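Local atomic coordinates of polymerase nucleotidyl transferase domain-containing protein (Archaeoglobus fulgidus, PDB entry 1YLQ), a protein that probably acts as a nucleotidyltransferase, moving a nucleoside monophosphate group from a nucleotide donor onto an acceptor molecule. Residues A[17-23]-A[38-44]; A[26-30]-A[86-90]; A[35-39]-A[67-71]; A[47-53]-A[73-78]. One frame throughout, in Å; residues are numbered along the deposited sequence.

Interaction 1. Residues A[17-23]-A[38-44]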
loop_
_atom_site.group_PDB
_atom_site.type_symbol
_atom_site.label_atom_id
_atom_site.label_comp_id
_atom_site.label_asym_id
_atom_site.label_seq_id
_atom_site.Cartn_x
_atom_site.Cartn_y
_atom_site.Cartn_z
ATOM N N ASP A 17 3.928 13.992 -18.836
ATOM C CA ASP A 17 3.598 15.097 -17.934
ATOM C C ASP A 17 2.721 14.700 -16.761
ATOM O O ASP A 17 2.286 15.570 -15.994
ATOM C CB ASP A 17 2.981 16.293 -18.701
ATOM C CG ASP A 17 1.504 16.042 -19.150
ATOM O OD1 ASP A 17 0.875 15.011 -18.826
ATOM O OD2 ASP A 17 0.939 16.894 -19.872
ATOM N N ALA A 18 2.430 13.409 -16.619
ATOM C CA ALA A 18 1.483 13.025 -15.603
ATOM C C ALA A 18 1.982 13.240 -14.182
ATOM O O ALA A 18 3.208 13.175 -13.877
ATOM C CB ALA A 18 0.903 11.599 -15.821
ATOM N N GLU A 19 1.048 13.572 -13.304
ATOM C CA GLU A 19 1.371 13.684 -11.904
ATOM C C GLU A 19 0.653 12.597 -11.157
ATOM O O GLU A 19 -0.440 12.173 -11.568
ATOM C CB GLU A 19 1.018 15.054 -11.346
ATOM C CG GLU A 19 1.908 16.195 -11.918
ATOM C CD GLU A 19 3.295 16.337 -11.217
ATOM O OE1 GLU A 19 3.974 15.336 -10.803
ATOM O OE2 GLU A 19 3.732 17.496 -11.113
ATOM N N ILE A 20 1.313 12.075 -10.124
ATOM C CA ILE A 20 0.725 10.961 -9.389
ATOM C C ILE A 20 0.543 11.356 -7.947
ATOM O O ILE A 20 1.488 11.823 -7.299
ATOM C CB ILE A 20 1.596 9.651 -9.501
ATOM C CG1 ILE A 20 1.790 9.278 -10.973
ATOM C CG2 ILE A 20 0.970 8.512 -8.637
ATOM C CD1 ILE A 20 3.075 8.453 -11.216
ATOM N N TYR A 21 -0.664 11.116 -7.455
ATOM C CA TYR A 21 -0.981 11.382 -6.065
ATOM C C TYR A 21 -1.480 10.128 -5.366
ATOM O O TYR A 21 -2.300 9.389 -5.941
ATOM C CB TYR A 21 -2.118 12.399 -6.049
ATOM C CG TYR A 21 -1.798 13.659 -6.788
ATOM C CD1 TYR A 21 -1.138 14.698 -6.157
ATOM C CD2 TYR A 21 -2.162 13.814 -8.135
ATOM C CE1 TYR A 21 -0.858 15.889 -6.818
ATOM C CE2 TYR A 21 -1.831 14.992 -8.840
ATOM C CZ TYR A 21 -1.215 16.032 -8.148
ATOM O OH TYR A 21 -0.896 17.205 -8.804
ATOM N N LEU A 22 -1.071 9.943 -4.105
ATOM C CA LEU A 22 -1.475 8.786 -3.277
ATOM C C LEU A 22 -2.464 9.214 -2.192
ATOM O O LEU A 22 -2.296 10.250 -1.560
ATOM C CB LEU A 22 -0.230 8.128 -2.630
ATOM C CG LEU A 22 0.836 7.539 -3.585
ATOM C CD1 LEU A 22 1.976 6.772 -2.765
ATOM C CD2 LEU A 22 0.160 6.574 -4.605
ATOM N N TYR A 23 -3.535 8.456 -2.012
ATOM C CA TYR A 23 -4.396 8.624 -0.853
ATOM C C TYR A 23 -4.967 7.249 -0.500
ATOM O O TYR A 23 -4.316 6.211 -0.768
ATOM C CB TYR A 23 -5.455 9.738 -1.080
ATOM C CG TYR A 23 -6.250 9.622 -2.360
ATOM C CD1 TYR A 23 -5.637 9.924 -3.575
ATOM C CD2 TYR A 23 -7.641 9.289 -2.358
ATOM C CE1 TYR A 23 -6.321 9.842 -4.766
ATOM C CE2 TYR A 23 -8.372 9.188 -3.627
ATOM C CZ TYR A 23 -7.651 9.492 -4.794
ATOM O OH TYR A 23 -8.162 9.492 -6.063
ATOM N N ILE A 38 -4.562 1.827 -0.920
ATOM C CA ILE A 38 -3.850 2.921 -1.560
ATOM C C ILE A 38 -4.711 3.307 -2.784
ATOM O O ILE A 38 -4.984 2.473 -3.679
ATOM C CB ILE A 38 -2.402 2.548 -1.968
ATOM C CG1 ILE A 38 -1.588 2.083 -0.748
ATOM C CG2 ILE A 38 -1.695 3.747 -2.696
ATOM C CD1 ILE A 38 -0.219 1.431 -1.145
ATOM N N ASP A 39 -5.215 4.531 -2.775
ATOM C CA ASP A 39 -5.736 5.136 -4.035
ATOM C C ASP A 39 -4.577 5.823 -4.753
ATOM O O ASP A 39 -3.700 6.424 -4.116
ATOM C CB ASP A 39 -6.826 6.131 -3.744
ATOM C CG ASP A 39 -8.056 5.471 -3.186
ATOM O OD1 ASP A 39 -8.740 4.760 -3.965
ATOM O OD2 ASP A 39 -8.283 5.591 -1.948
ATOM N N VAL A 40 -4.554 5.681 -6.068
ATOM C CA VAL A 40 -3.513 6.282 -6.920
ATOM C C VAL A 40 -4.208 7.113 -7.980
ATOM O O VAL A 40 -4.854 6.578 -8.881
ATOM C CB VAL A 40 -2.687 5.224 -7.629
ATOM C CG1 VAL A 40 -1.471 5.879 -8.335
ATOM C CG2 VAL A 40 -2.155 4.172 -6.650
ATOM N N ALA A 41 -4.085 8.423 -7.888
ATOM C CA ALA A 41 -4.658 9.284 -8.941
ATOM C C ALA A 41 -3.518 9.632 -9.908
ATOM O O ALA A 41 -2.453 10.087 -9.485
ATOM C CB ALA A 41 -5.279 10.498 -8.339
ATOM N N ILE A 42 -3.720 9.342 -11.189
ATOM C CA ILE A 42 -2.757 9.663 -12.219
ATOM C C ILE A 42 -3.401 10.720 -13.116
ATOM O O ILE A 42 -4.424 10.471 -13.743
ATOM C CB ILE A 42 -2.349 8.393 -12.982
ATOM C CG1 ILE A 42 -1.870 7.329 -11.959
ATOM C CG2 ILE A 42 -1.244 8.751 -14.130
ATOM C CD1 ILE A 42 -1.561 6.007 -12.533
ATOM N N VAL A 43 -2.819 11.916 -13.153
ATOM C CA VAL A 43 -3.552 13.101 -13.539
ATOM C C VAL A 43 -2.824 13.806 -14.680
ATOM O O VAL A 43 -1.657 14.163 -14.550
ATOM C CB VAL A 43 -3.658 14.094 -12.348
ATOM C CG1 VAL A 43 -4.366 15.380 -12.767
ATOM C CG2 VAL A 43 -4.344 13.406 -11.084
ATOM N N SER A 44 -3.531 14.017 -15.796
ATOM C CA SER A 44 -2.939 14.769 -16.930
ATOM C C SER A 44 -4.083 15.173 -17.821
ATOM O O SER A 44 -5.048 14.414 -17.949
ATOM C CB SER A 44 -2.008 13.845 -17.737
ATOM O OG SER A 44 -1.654 14.478 -18.960
HETATM O O HOH W 1 -1.344 17.287 -20.677
#
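The central antiparallel pair of the nucleotidyltransferase sheet, strands 19-23 and 38-43, joins Tyr23 to Asp39 at one end and Glu19 to Val43 at the other. Three hydrogen-bonded pairs hold it, Glu19-Val43, Tyr21-Ala41 and Tyr23-Asp39, each with two backbone bonds; in the middle pair Ala41 N donates to Tyr21 O at 2.8 Å. On the face bearing Ile20, Leu22, Val40 and Ile42, Ile20 CG2 flanks Val40 CG1 at 3.6 Å. The other face carries the aromatics. Tyr23, with CG between its backbone N and carbonyl carbon (chi1 51°), lays its ring over Asp39, whose CB sits 3.4 Å from the ring centroid as a CH-pi contact, while the Ala41 methyl meets the ring edge. Beyond the strands, Ser44 OG donates to the syn lone pair of Asp17 OD1 at 2.6 Å. The three pairs thus satisfy each other's backbone polar atoms, the alternate residues bonding to the flanking strands, and the ring over its methylene probably restricts how Asp39 can turn.

Interaction 2. Residues A[26-30]-A[86-90]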
loop_
_atom_site.group_PDB
_atom_site.type_symbol
_atom_site.label_atom_id
_atom_site.label_comp_id
_atom_site.label_asym_id
_atom_site.label_seq_id
_atom_site.Cartn_x
_atom_site.Cartn_y
_atom_site.Cartn_z
ATOM N N VAL A 26 -4.105 4.219 4.081
ATOM C CA VAL A 26 -2.758 4.351 4.649
ATOM C C VAL A 26 -2.350 5.811 4.769
ATOM O O VAL A 26 -1.936 6.277 5.852
ATOM C CB VAL A 26 -1.745 3.461 3.926
ATOM C CG1 VAL A 26 -0.320 3.667 4.512
ATOM C CG2 VAL A 26 -2.141 1.992 4.126
ATOM N N VAL A 27 -2.572 6.564 3.702
ATOM C CA VAL A 27 -2.184 7.969 3.663
ATOM C C VAL A 27 -3.104 8.780 4.589
ATOM O O VAL A 27 -2.614 9.664 5.323
ATOM C CB VAL A 27 -2.192 8.541 2.198
ATOM C CG1 VAL A 27 -2.134 10.082 2.183
ATOM C CG2 VAL A 27 -1.044 7.918 1.323
ATOM N N GLU A 28 -4.405 8.453 4.589
ATOM C CA GLU A 28 -5.445 9.295 5.221
ATOM C C GLU A 28 -5.721 8.996 6.702
ATOM O O GLU A 28 -6.317 9.828 7.388
ATOM C CB GLU A 28 -6.768 9.272 4.414
ATOM C CG GLU A 28 -6.644 9.831 2.953
ATOM C CD GLU A 28 -7.935 9.794 2.151
ATOM O OE1 GLU A 28 -8.887 10.527 2.462
ATOM O OE2 GLU A 28 -7.996 9.044 1.161
ATOM N N GLY A 29 -5.365 7.798 7.173
ATOM C CA GLY A 29 -5.624 7.410 8.581
ATOM C C GLY A 29 -6.926 6.685 8.953
ATOM O O GLY A 29 -7.029 6.111 10.047
ATOM N N ASP A 30 -7.942 6.771 8.095
ATOM C CA ASP A 30 -9.121 5.881 8.104
ATOM C C ASP A 30 -8.609 4.786 7.208
ATOM O O ASP A 30 -8.691 4.935 5.999
ATOM C CB ASP A 30 -10.276 6.625 7.403
ATOM C CG ASP A 30 -11.349 5.676 6.802
ATOM O OD1 ASP A 30 -11.152 4.423 6.724
ATOM O OD2 ASP A 30 -12.396 6.230 6.362
ATOM N N ILE A 86 -11.189 14.283 -0.474
ATOM C CA ILE A 86 -9.983 13.604 -0.004
ATOM C C ILE A 86 -9.424 14.391 1.150
ATOM O O ILE A 86 -9.149 15.600 0.998
ATOM C CB ILE A 86 -8.908 13.498 -1.121
ATOM C CG1 ILE A 86 -9.423 12.636 -2.287
ATOM C CG2 ILE A 86 -7.595 12.835 -0.600
ATOM C CD1 ILE A 86 -8.566 12.798 -3.531
ATOM N N ARG A 87 -9.229 13.695 2.281
ATOM C CA ARG A 87 -8.764 14.312 3.528
ATOM C C ARG A 87 -7.331 14.826 3.388
ATOM O O ARG A 87 -7.016 15.951 3.790
ATOM C CB ARG A 87 -8.865 13.322 4.710
ATOM C CG ARG A 87 -7.921 13.674 5.885
ATOM C CD ARG A 87 -8.365 13.185 7.299
ATOM N NE ARG A 87 -8.486 11.725 7.389
ATOM C CZ ARG A 87 -9.646 11.066 7.362
ATOM N NH1 ARG A 87 -10.803 11.734 7.269
ATOM N NH2 ARG A 87 -9.659 9.739 7.428
ATOM N N LYS A 88 -6.492 14.002 2.760
ATOM C CA LYS A 88 -5.061 14.173 2.723
ATOM C C LYS A 88 -4.576 13.363 1.522
ATOM O O LYS A 88 -4.996 12.221 1.326
ATOM C CB LYS A 88 -4.468 13.564 4.006
ATOM C CG LYS A 88 -3.021 13.841 4.296
ATOM C CD LYS A 88 -2.767 13.730 5.838
ATOM C CE LYS A 88 -1.344 13.303 6.208
ATOM N NZ LYS A 88 -1.124 13.372 7.731
ATOM N N TYR A 89 -3.681 13.933 0.738
ATOM C CA TYR A 89 -3.001 13.136 -0.295
ATOM C C TYR A 89 -1.526 13.473 -0.267
ATOM O O TYR A 89 -1.134 14.517 0.301
ATOM C CB TYR A 89 -3.573 13.420 -1.707
ATOM C CG TYR A 89 -3.489 14.848 -2.158
ATOM C CD1 TYR A 89 -2.354 15.341 -2.790
ATOM C CD2 TYR A 89 -4.574 15.734 -1.942
ATOM C CE1 TYR A 89 -2.288 16.698 -3.216
ATOM C CE2 TYR A 89 -4.520 17.074 -2.349
ATOM C CZ TYR A 89 -3.382 17.555 -2.975
ATOM O OH TYR A 89 -3.387 18.872 -3.342
ATOM N N ARG A 90 -0.725 12.640 -0.936
ATOM C CA ARG A 90 0.709 12.925 -1.132
ATOM C C ARG A 90 1.111 12.767 -2.596
ATOM O O ARG A 90 0.857 11.719 -3.220
ATOM C CB ARG A 90 1.537 11.950 -0.290
ATOM C CG ARG A 90 3.027 12.095 -0.506
ATOM C CD ARG A 90 3.693 13.194 0.334
ATOM N NE ARG A 90 5.048 13.466 -0.158
ATOM C CZ ARG A 90 5.958 14.229 0.456
ATOM N NH1 ARG A 90 5.689 14.824 1.620
ATOM N NH2 ARG A 90 7.155 14.407 -0.104
#
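The Arg87 guanidinium presents its edge to the end of helix 25-28: Glu28 O lies in its plane and takes a straight bond from NE (2.9 Å, 165° at the hydrogen) and a weak one from NH2, and the CB of Asp30 comes to the same edge. A bend at chi3 (61°) in the arginine chain turns this edge onto the carbonyl. The second flat group, the Glu28 carboxylate, is tilted 55° from the guanidinium, and Arg87 N reaches its OE1 from above the carboxylate plane at 3.2 Å. Its OE2 accepts from Gly24 N. Alongside, Glu28 CG touches Lys88 O at 3.3 Å. Cutting Glu28 back to an alanine is likely to leave the backbone N atoms of Arg87 and Gly24 without this acceptor and to open a gap beside Lys88 O. Glu28 is the last residue of the helix, and Gly29 departs from it with positive phi; Arg87 therefore binds a carbonyl at the helix C terminus, where a positive charge is likely to be favourable.

Interaction 3. Residues A[35-39]-A[67-71]. With SO4 (sulfate ion), chain C.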
loop_
_atom_site.group_PDB
_atom_site.type_symbol
_atom_site.label_atom_id
_atom_site.label_comp_id
_atom_site.label_asym_id
_atom_site.label_seq_id
_atom_site.Cartn_x
_atom_site.Cartn_y
_atom_site.Cartn_z
ATOM N N LEU A 35 -12.193 2.815 3.035
ATOM C CA LEU A 35 -11.427 3.418 1.929
ATOM C C LEU A 35 -10.567 2.322 1.303
ATOM O O LEU A 35 -10.246 1.341 1.980
ATOM C CB LEU A 35 -10.500 4.496 2.459
ATOM C CG LEU A 35 -11.014 5.747 3.166
ATOM C CD1 LEU A 35 -9.792 6.692 3.321
ATOM C CD2 LEU A 35 -12.124 6.388 2.357
ATOM N N SER A 36 -10.204 2.473 0.033
ATOM C CA SER A 36 -9.180 1.608 -0.549
ATOM C C SER A 36 -7.813 1.723 0.187
ATOM O O SER A 36 -7.494 2.786 0.697
ATOM C CB SER A 36 -9.011 1.919 -2.027
ATOM O OG SER A 36 -7.869 1.222 -2.511
ATOM N N ASP A 37 -7.011 0.657 0.205
ATOM C CA ASP A 37 -5.699 0.661 0.900
ATOM C C ASP A 37 -4.786 1.790 0.397
ATOM O O ASP A 37 -4.269 2.583 1.189
ATOM C CB ASP A 37 -4.967 -0.672 0.755
ATOM C CG ASP A 37 -5.723 -1.870 1.430
ATOM O OD1 ASP A 37 -6.559 -1.671 2.315
ATOM O OD2 ASP A 37 -5.470 -3.022 1.041
ATOM N N ILE A 38 -4.562 1.827 -0.920
ATOM C CA ILE A 38 -3.850 2.921 -1.560
ATOM C C ILE A 38 -4.711 3.307 -2.784
ATOM O O ILE A 38 -4.984 2.473 -3.679
ATOM C CB ILE A 38 -2.402 2.548 -1.968
ATOM C CG1 ILE A 38 -1.588 2.083 -0.748
ATOM C CG2 ILE A 38 -1.695 3.747 -2.696
ATOM C CD1 ILE A 38 -0.219 1.431 -1.145
ATOM N N ASP A 39 -5.215 4.531 -2.775
ATOM C CA ASP A 39 -5.736 5.136 -4.035
ATOM C C ASP A 39 -4.577 5.823 -4.753
ATOM O O ASP A 39 -3.700 6.424 -4.116
ATOM C CB ASP A 39 -6.826 6.131 -3.744
ATOM C CG ASP A 39 -8.056 5.471 -3.186
ATOM O OD1 ASP A 39 -8.740 4.760 -3.965
ATOM O OD2 ASP A 39 -8.283 5.591 -1.948
ATOM N N SER A 67 -4.414 -6.203 -6.873
ATOM C CA SER A 67 -3.501 -5.584 -5.907
ATOM C C SER A 67 -4.250 -4.599 -4.993
ATOM O O SER A 67 -5.441 -4.317 -5.226
ATOM C CB SER A 67 -2.370 -4.868 -6.632
ATOM O OG SER A 67 -2.751 -3.557 -6.922
ATOM N N PRO A 68 -3.554 -4.058 -3.968
ATOM C CA PRO A 68 -4.142 -3.072 -3.042
ATOM C C PRO A 68 -4.363 -1.679 -3.636
ATOM O O PRO A 68 -5.029 -0.877 -2.985
ATOM C CB PRO A 68 -3.112 -2.996 -1.899
ATOM C CG PRO A 68 -1.841 -3.319 -2.542
ATOM C CD PRO A 68 -2.155 -4.354 -3.604
ATOM N N PHE A 69 -3.822 -1.411 -4.838
ATOM C CA PHE A 69 -4.009 -0.117 -5.570
ATOM C C PHE A 69 -5.374 0.066 -6.239
ATOM O O PHE A 69 -5.886 -0.841 -6.884
ATOM C CB PHE A 69 -2.894 0.100 -6.626
ATOM C CG PHE A 69 -1.484 -0.021 -6.065
ATOM C CD1 PHE A 69 -0.986 0.913 -5.195
ATOM C CD2 PHE A 69 -0.679 -1.096 -6.407
ATOM C CE1 PHE A 69 0.336 0.768 -4.669
ATOM C CE2 PHE A 69 0.618 -1.252 -5.881
ATOM C CZ PHE A 69 1.124 -0.318 -5.035
ATOM N N GLU A 70 -5.976 1.226 -6.077
ATOM C CA GLU A 70 -7.187 1.577 -6.822
ATOM C C GLU A 70 -6.743 2.756 -7.659
ATOM O O GLU A 70 -6.306 3.734 -7.107
ATOM C CB GLU A 70 -8.371 1.920 -5.868
ATOM C CG GLU A 70 -9.672 2.387 -6.600
ATOM C CD GLU A 70 -10.895 2.586 -5.671
ATOM O OE1 GLU A 70 -11.310 1.624 -4.981
ATOM O OE2 GLU A 70 -11.506 3.696 -5.695
ATOM N N PHE A 71 -6.799 2.643 -8.995
ATOM C CA PHE A 71 -6.254 3.665 -9.887
ATOM C C PHE A 71 -7.402 4.580 -10.322
ATOM O O PHE A 71 -8.492 4.070 -10.550
ATOM C CB PHE A 71 -5.629 2.978 -11.139
ATOM C CG PHE A 71 -4.381 2.196 -10.818
ATOM C CD1 PHE A 71 -3.157 2.854 -10.640
ATOM C CD2 PHE A 71 -4.443 0.807 -10.659
ATOM C CE1 PHE A 71 -1.959 2.125 -10.301
ATOM C CE2 PHE A 71 -3.264 0.059 -10.310
ATOM C CZ PHE A 71 -2.039 0.733 -10.155
HETATM S S SO4 C . -11.909 4.955 -2.036
HETATM O O1 SO4 C . -12.195 4.112 -3.187
HETATM O O2 SO4 C . -10.594 4.753 -1.442
HETATM O O3 SO4 C . -11.890 6.373 -2.392
HETATM O O4 SO4 C . -12.950 4.647 -1.050
#
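Backbone bonding comes first where Ile38 and Asp39 run parallel to Phe69 and Glu70. Glu70 N donates to Ile38 O at 2.9 Å, whereas the bond from Ile38 N to Pro68 O is long and weak. Apolar packing follows on one face: Ile38 runs along the flank of Phe69, with Ile38 CD1 3.6 Å from Phe69 CE1. Ile38 also packs on Ile38 of the second subunit, and Asp37 OD2 accepts from Met4 N of that subunit.

The polar group occupies the opposite face. Asp39 and Glu70 extend alongside each other, their carboxylates turned 77° apart; Asp39 OD1 and Glu70 OE2, 3.4 Å apart, are two acceptors without a bond between them, and OE2 accepts instead from His72 NE2. Glu70 CG stands anti to the backbone N (chi1 177°) and the chain runs on extended, which carries its carboxylate out to a sulfate, probably from the crystallisation liquor. There Glu70 OE2 is 2.6 Å from sulfate O1 and Asp39 OD2 is 2.5 Å from O2, to which Ser36 N donates at 2.7 Å. Replacing Asp39 with an alanine is likely to open a gap against Glu70 CB and leave sulfate O2 without its carboxylate neighbour.

The parallel pairing closes a beta-alpha-beta unit through helix 50-63. With Ser25 upstream, Asp37 and Asp39 fit the G-S...D-x-D pattern of the nucleotidyltransferase superfamily, whose aspartates bind metal in relatives; a comparable role here is plausible.

Interaction 4. Residues A[47-53]-A[73-78]; sequences FEDRNRK and ILTKKE
Ile73 points its CG2 methyl straight at the face of the Phe47 ring, 3.3 Å from the centroid and 1° off the normal, nearly equidistant from all six ring carbons in a CH-pi contact. With CG1 beside the backbone N (chi1 -52°), the CG2 methyl is left anti to that N, and it is this branch that meets the ring. At the ring edge, in plane, lies Leu74 O, 3.5 Å from Phe47 CD2. The aliphatic part of Lys53 runs antiparallel to Ile73, and its CG presses on the same CG2 at 3.4 Å, tighter than usual for two carbons.

These pairs bring the 3-10 turn at Phe47 and the first turn of helix 50-63 against the end of strand 69-74, the crossover helix and returning strand of the beta-alpha-beta unit that starts with strand 38-43. The entry to helix 76-83 is a capping box: Thr75 OG1 accepts from Glu78 N at 3.2 Å, and Thr75 N donates back to Glu78 OE1 at 3.0 Å.

Lys53 faces the same carboxylate head-on, its chain bent at chi3 and chi4. NZ meets the syn lone pair of Glu78 OE1 at 2.8 Å in a salt bridge, with a weaker bond to OE2, so OE1 takes two donors, the backbone one from above the carboxylate plane. A water links NZ with Ile73 O. At the outer end Glu48 lies across Thr75, CG against the CG2 methyl at 3.7 Å.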
loop_
_atom_site.group_PDB
_atom_site.type_symbol
_atom_site.label_atom_id
_atom_site.label_comp_id
_atom_site.label_asym_id
_atom_site.label_seq_id
_atom_site.Cartn_x
_atom_site.Cartn_y
_atom_site.Cartn_z
ATOM N N PHE A 47 -5.612 12.875 -20.650
ATOM C CA PHE A 47 -6.753 11.987 -20.434
ATOM C C PHE A 47 -8.097 12.630 -20.791
ATOM O O PHE A 47 -9.169 11.999 -20.621
ATOM C CB PHE A 47 -6.733 11.479 -18.996
ATOM C CG PHE A 47 -5.495 10.652 -18.669
ATOM C CD1 PHE A 47 -5.105 9.607 -19.504
ATOM C CD2 PHE A 47 -4.766 10.890 -17.495
ATOM C CE1 PHE A 47 -3.982 8.833 -19.214
ATOM C CE2 PHE A 47 -3.652 10.095 -17.165
ATOM C CZ PHE A 47 -3.245 9.095 -18.032
ATOM N N GLU A 48 -8.039 13.867 -21.309
ATOM C CA GLU A 48 -9.225 14.471 -21.910
ATOM C C GLU A 48 -9.668 13.612 -23.118
ATOM O O GLU A 48 -10.797 13.638 -23.513
ATOM C CB GLU A 48 -8.979 15.914 -22.343
ATOM C CG GLU A 48 -9.020 16.896 -21.221
ATOM C CD GLU A 48 -8.530 18.285 -21.648
ATOM O OE1 GLU A 48 -7.995 18.415 -22.778
ATOM O OE2 GLU A 48 -8.689 19.234 -20.864
ATOM N N ASP A 49 -8.755 12.839 -23.675
ATOM C CA ASP A 49 -9.090 11.938 -24.770
ATOM C C ASP A 49 -9.431 10.594 -24.140
ATOM O O ASP A 49 -8.548 9.928 -23.578
ATOM C CB ASP A 49 -7.902 11.824 -25.740
ATOM C CG ASP A 49 -8.132 10.806 -26.829
ATOM O OD1 ASP A 49 -8.983 9.942 -26.681
ATOM O OD2 ASP A 49 -7.450 10.846 -27.843
ATOM N N ARG A 50 -10.719 10.232 -24.176
ATOM C CA ARG A 50 -11.226 8.998 -23.553
ATOM C C ARG A 50 -10.465 7.779 -24.025
ATOM O O ARG A 50 -10.285 6.832 -23.285
ATOM C CB ARG A 50 -12.712 8.841 -23.883
ATOM C CG ARG A 50 -13.371 7.525 -23.417
ATOM C CD ARG A 50 -14.861 7.741 -23.219
ATOM N NE ARG A 50 -15.542 8.132 -24.441
ATOM C CZ ARG A 50 -16.839 8.422 -24.529
ATOM N NH1 ARG A 50 -17.616 8.456 -23.449
ATOM N NH2 ARG A 50 -17.349 8.712 -25.696
ATOM N N ASN A 51 -10.022 7.787 -25.279
ATOM C CA ASN A 51 -9.339 6.622 -25.829
ATOM C C ASN A 51 -7.995 6.416 -25.143
ATOM O O ASN A 51 -7.544 5.289 -24.930
ATOM C CB ASN A 51 -9.179 6.786 -27.335
ATOM C CG ASN A 51 -10.500 6.747 -28.035
ATOM O OD1 ASN A 51 -11.246 5.777 -27.905
ATOM N ND2 ASN A 51 -10.842 7.831 -28.715
ATOM N N ARG A 52 -7.362 7.520 -24.808
ATOM C CA ARG A 52 -6.105 7.535 -24.049
ATOM C C ARG A 52 -6.303 7.096 -22.598
ATOM O O ARG A 52 -5.492 6.332 -22.057
ATOM C CB ARG A 52 -5.493 8.948 -24.112
ATOM C CG ARG A 52 -4.034 9.025 -23.652
ATOM C CD ARG A 52 -3.026 8.329 -24.621
ATOM N NE ARG A 52 -1.674 8.462 -24.066
ATOM C CZ ARG A 52 -0.890 9.502 -24.340
ATOM N NH1 ARG A 52 -1.333 10.469 -25.165
ATOM N NH2 ARG A 52 0.320 9.594 -23.803
ATOM N N LYS A 53 -7.385 7.547 -21.987
ATOM C CA LYS A 53 -7.700 7.187 -20.605
ATOM C C LYS A 53 -7.913 5.669 -20.591
ATOM O O LYS A 53 -7.359 4.963 -19.735
ATOM C CB LYS A 53 -8.994 7.904 -20.193
ATOM C CG LYS A 53 -9.176 8.080 -18.712
ATOM C CD LYS A 53 -10.542 8.699 -18.427
ATOM C CE LYS A 53 -10.401 10.171 -18.166
ATOM N NZ LYS A 53 -11.421 10.516 -17.149
ATOM N N ILE A 73 -7.788 7.595 -13.168
ATOM C CA ILE A 73 -7.078 8.182 -14.316
ATOM C C ILE A 73 -7.856 9.416 -14.605
ATOM O O ILE A 73 -9.029 9.341 -15.003
ATOM C CB ILE A 73 -7.125 7.185 -15.507
ATOM C CG1 ILE A 73 -6.617 5.763 -15.048
ATOM C CG2 ILE A 73 -6.364 7.757 -16.743
ATOM C CD1 ILE A 73 -5.183 5.833 -14.199
ATOM N N LEU A 74 -7.251 10.582 -14.365
ATOM C CA LEU A 74 -8.030 11.809 -14.297
ATOM C C LEU A 74 -7.427 12.970 -15.111
ATOM O O LEU A 74 -6.233 13.107 -15.145
ATOM C CB LEU A 74 -8.068 12.251 -12.831
ATOM C CG LEU A 74 -8.620 11.290 -11.821
ATOM C CD1 LEU A 74 -8.473 11.891 -10.388
ATOM C CD2 LEU A 74 -10.098 11.011 -12.181
ATOM N N THR A 75 -8.283 13.831 -15.677
ATOM C CA THR A 75 -7.851 15.102 -16.186
ATOM C C THR A 75 -7.573 16.009 -14.957
ATOM O O THR A 75 -7.975 15.668 -13.821
ATOM C CB THR A 75 -8.975 15.760 -17.047
ATOM O OG1 THR A 75 -10.116 15.979 -16.221
ATOM C CG2 THR A 75 -9.445 14.810 -18.175
ATOM N N LYS A 76 -7.005 17.197 -15.205
ATOM C CA LYS A 76 -6.803 18.167 -14.111
ATOM C C LYS A 76 -8.121 18.625 -13.434
ATOM O O LYS A 76 -8.189 18.686 -12.223
ATOM C CB LYS A 76 -5.979 19.377 -14.567
ATOM C CG LYS A 76 -4.457 18.985 -14.697
ATOM C CD LYS A 76 -3.633 20.145 -15.242
ATOM C CE LYS A 76 -2.063 19.901 -15.025
ATOM N NZ LYS A 76 -1.361 21.222 -15.391
ATOM N N LYS A 77 -9.152 18.923 -14.223
ATOM C CA LYS A 77 -10.449 19.285 -13.697
ATOM C C LYS A 77 -11.055 18.198 -12.819
ATOM O O LYS A 77 -11.656 18.483 -11.751
ATOM C CB LYS A 77 -11.355 19.561 -14.900
ATOM C CG LYS A 77 -12.767 19.945 -14.635
ATOM C CD LYS A 77 -13.410 20.614 -15.891
ATOM C CE LYS A 77 -14.946 20.521 -15.886
ATOM N NZ LYS A 77 -15.481 20.975 -17.231
ATOM N N GLU A 78 -10.912 16.951 -13.264
ATOM C CA GLU A 78 -11.418 15.781 -12.508
ATOM C C GLU A 78 -10.707 15.601 -11.167
ATOM O O GLU A 78 -11.331 15.318 -10.139
ATOM C CB GLU A 78 -11.297 14.492 -13.387
ATOM C CG GLU A 78 -12.426 14.434 -14.438
ATOM C CD GLU A 78 -12.177 13.360 -15.464
ATOM O OE1 GLU A 78 -11.094 12.708 -15.453
ATOM O OE2 GLU A 78 -13.062 13.178 -16.293
HETATM O O HOH W 2 -11.800 8.159 -14.923
#

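Overall arrangement
Read from the N terminus, the four contacts show how a short chain closes a compact sheet. Interaction 1 closes first, folding strand 38-43 back on strand 19-23 around helix 25-28. Interaction 2 starts within that loop but waits for residues 86-90, so the two cross; its wide span encloses interactions 3 and 4. Interaction 3 reuses the start of strand 38-43, already engaged in interaction 1, and closes a further loop through helix 50-63 by adding strand 69-74. Interaction 4 opens after interaction 1 has closed and crosses interaction 3, seating helix 50-63 against the far end of strand 69-74. Interactions 1, 2 and 3 also touch the second subunit, unlike interaction 4.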